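Local coordinates for protein phist (Plasmodium falciparum, PDB 4JLE) that binds the virulence factor PfEMP1, probably through this PHIST domain and the ATS domain of PfEMP1, and comigrates with it to knobs on infected red cells, at residues B[17-22]-B[43-48]. Sequence-based numbering, arbitrary orientation.
Sequences KKYTAE and IFSYVH. With ACT (acetate ion), chain H.
In the three-helix-bundle PHIST domain, the linker entering the short helix 21-28 packs against the long helix 37-72 at the surface. Two tyrosines carry the contact, with no hydrogen bond between the segments. Y19 points at the long helix and lays its ring alongside it, so that one face covers the backbone N of Y46. The phenol tip reaches S45, with Y19 OH 3.3 Å from S45 CB; the S45 hydroxyl is hydrogen-bonded to N41 O, one turn earlier. Y46 sends its ring the other way along the linker: CG is anti to the backbone N (chi1 173°), which carries the ring past Y19 CB, 4.1 Å from Y46 CD1, and on toward the helix start, where Y46 OH lies 3.3 Å from A21 CB. Both tyrosines also touch I24. T20 is the N-cap, its OG1 accepting from E23 N. On its other face the Y19 ring carries K18 CB, 3.7 Å above the ring centre. The chain of K17 bends at its last two torsions and brings NZ onto an in-plane lone pair of Y19 O, a 2.8 Å hydrogen bond. An acetate, probably from the crystallisation liquor, sits beside the Y19 ring, its OXT gripped by two backbone amides: a nearly straight bond from K18 N at 2.8 Å (170°) and a longer one from Y19 N at 3.2 Å.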
loop_
_atom_site.group_PDB
_atom_site.type_symbol
_atom_site.label_atom_id
_atom_site.label_comp_id
_atom_site.label_asym_id
_atom_site.label_seq_id
_atom_site.Cartn_x
_atom_site.Cartn_y
_atom_site.Cartn_z
ATOM N N LYS B 17 23.704 -2.272 -5.990
ATOM C CA LYS B 17 23.635 -3.513 -5.182
ATOM C C LYS B 17 24.370 -3.387 -3.821
ATOM O O LYS B 17 25.525 -2.983 -3.773
ATOM C CB LYS B 17 24.180 -4.721 -5.963
ATOM C CG LYS B 17 23.455 -6.004 -5.615
ATOM C CD LYS B 17 24.222 -7.253 -6.049
ATOM C CE LYS B 17 23.322 -8.327 -6.643
ATOM N NZ LYS B 17 22.310 -8.864 -5.679
ATOM N N LYS B 18 23.641 -3.670 -2.728
ATOM C CA LYS B 18 24.070 -3.634 -1.317
ATOM C C LYS B 18 24.168 -5.036 -0.738
ATOM O O LYS B 18 24.899 -5.252 0.230
ATOM C CB LYS B 18 23.051 -2.830 -0.473
ATOM C CG LYS B 18 23.227 -1.322 -0.509
ATOM C CD LYS B 18 22.010 -0.614 0.045
ATOM C CE LYS B 18 22.399 0.492 0.991
ATOM N NZ LYS B 18 21.230 1.345 1.339
ATOM N N TYR B 19 23.365 -5.974 -1.282
ATOM C CA TYR B 19 23.299 -7.364 -0.807
ATOM C C TYR B 19 23.290 -8.337 -1.944
ATOM O O TYR B 19 22.755 -8.032 -3.001
ATOM C CB TYR B 19 22.027 -7.637 0.041
ATOM C CG TYR B 19 21.391 -6.421 0.670
ATOM C CD1 TYR B 19 21.874 -5.901 1.863
ATOM C CD2 TYR B 19 20.294 -5.798 0.079
ATOM C CE1 TYR B 19 21.304 -4.768 2.442
ATOM C CE2 TYR B 19 19.709 -4.666 0.651
ATOM C CZ TYR B 19 20.230 -4.146 1.827
ATOM O OH TYR B 19 19.706 -3.012 2.403
ATOM N N THR B 20 23.814 -9.539 -1.707
ATOM C CA THR B 20 23.772 -10.655 -2.652
ATOM C C THR B 20 22.897 -11.755 -2.013
ATOM O O THR B 20 22.612 -11.669 -0.816
ATOM C CB THR B 20 25.186 -11.129 -3.006
ATOM O OG1 THR B 20 25.703 -11.931 -1.945
ATOM C CG2 THR B 20 26.133 -9.978 -3.302
ATOM N N ALA B 21 22.478 -12.779 -2.785
ATOM C CA ALA B 21 21.692 -13.884 -2.222
ATOM C C ALA B 21 22.587 -14.788 -1.360
ATOM O O ALA B 21 22.155 -15.260 -0.297
ATOM C CB ALA B 21 21.044 -14.691 -3.331
ATOM N N GLU B 22 23.856 -14.964 -1.813
ATOM C CA GLU B 22 24.900 -15.767 -1.190
ATOM C C GLU B 22 25.238 -15.217 0.192
ATOM O O GLU B 22 25.299 -15.997 1.135
ATOM C CB GLU B 22 26.153 -15.808 -2.083
ATOM C CG GLU B 22 26.960 -17.093 -1.987
ATOM C CD GLU B 22 27.825 -17.344 -3.207
ATOM O OE1 GLU B 22 29.009 -16.937 -3.185
ATOM O OE2 GLU B 22 27.305 -17.907 -4.200
ATOM N N ILE B 43 19.099 -8.490 6.332
ATOM C CA ILE B 43 18.317 -9.631 5.850
ATOM C C ILE B 43 16.859 -9.205 5.577
ATOM O O ILE B 43 16.307 -9.593 4.551
ATOM C CB ILE B 43 18.405 -10.865 6.825
ATOM C CG1 ILE B 43 19.825 -11.480 6.834
ATOM C CG2 ILE B 43 17.391 -11.967 6.446
ATOM C CD1 ILE B 43 20.119 -12.396 8.046
ATOM N N PHE B 44 16.258 -8.399 6.467
ATOM C CA PHE B 44 14.876 -7.995 6.270
ATOM C C PHE B 44 14.749 -7.051 5.078
ATOM O O PHE B 44 13.753 -7.148 4.370
ATOM C CB PHE B 44 14.253 -7.400 7.547
ATOM C CG PHE B 44 13.789 -8.447 8.549
ATOM C CD1 PHE B 44 12.948 -9.491 8.157
ATOM C CD2 PHE B 44 14.147 -8.359 9.896
ATOM C CE1 PHE B 44 12.514 -10.453 9.087
ATOM C CE2 PHE B 44 13.690 -9.299 10.824
ATOM C CZ PHE B 44 12.890 -10.349 10.410
ATOM N N SER B 45 15.775 -6.183 4.821
ATOM C CA SER B 45 15.790 -5.277 3.660
ATOM C C SER B 45 15.825 -6.087 2.370
ATOM O O SER B 45 15.053 -5.819 1.463
ATOM C CB SER B 45 16.984 -4.335 3.716
ATOM O OG SER B 45 16.811 -3.373 4.741
ATOM N N TYR B 46 16.695 -7.104 2.308
ATOM C CA TYR B 46 16.799 -7.992 1.151
ATOM C C TYR B 46 15.493 -8.749 0.909
ATOM O O TYR B 46 15.115 -8.947 -0.235
ATOM C CB TYR B 46 17.945 -8.996 1.350
ATOM C CG TYR B 46 18.018 -10.057 0.273
ATOM C CD1 TYR B 46 18.763 -9.852 -0.885
ATOM C CD2 TYR B 46 17.371 -11.284 0.428
ATOM C CE1 TYR B 46 18.823 -10.818 -1.887
ATOM C CE2 TYR B 46 17.422 -12.261 -0.572
ATOM C CZ TYR B 46 18.170 -12.030 -1.720
ATOM O OH TYR B 46 18.276 -12.998 -2.692
ATOM N N VAL B 47 14.860 -9.232 1.979
ATOM C CA VAL B 47 13.626 -10.027 1.929
ATOM C C VAL B 47 12.455 -9.121 1.515
ATOM O O VAL B 47 11.702 -9.521 0.637
ATOM C CB VAL B 47 13.373 -10.787 3.270
ATOM C CG1 VAL B 47 11.926 -11.274 3.400
ATOM C CG2 VAL B 47 14.345 -11.952 3.404
ATOM N N HIS B 48 12.333 -7.909 2.122
ATOM C CA HIS B 48 11.322 -6.926 1.762
ATOM C C HIS B 48 11.412 -6.670 0.249
ATOM O O HIS B 48 10.404 -6.767 -0.458
ATOM C CB HIS B 48 11.489 -5.597 2.553
ATOM C CG HIS B 48 11.207 -5.645 4.039
ATOM N ND1 HIS B 48 10.349 -6.598 4.605
ATOM C CD2 HIS B 48 11.693 -4.853 5.037
ATOM C CE1 HIS B 48 10.351 -6.356 5.913
ATOM N NE2 HIS B 48 11.141 -5.315 6.226
HETATM C C ACT H . 20.407 -3.690 -3.442
HETATM O O ACT H . 20.235 -3.485 -4.664
HETATM O OXT ACT H . 21.049 -4.670 -2.986
HETATM C CH3 ACT H . 19.791 -2.664 -2.448
#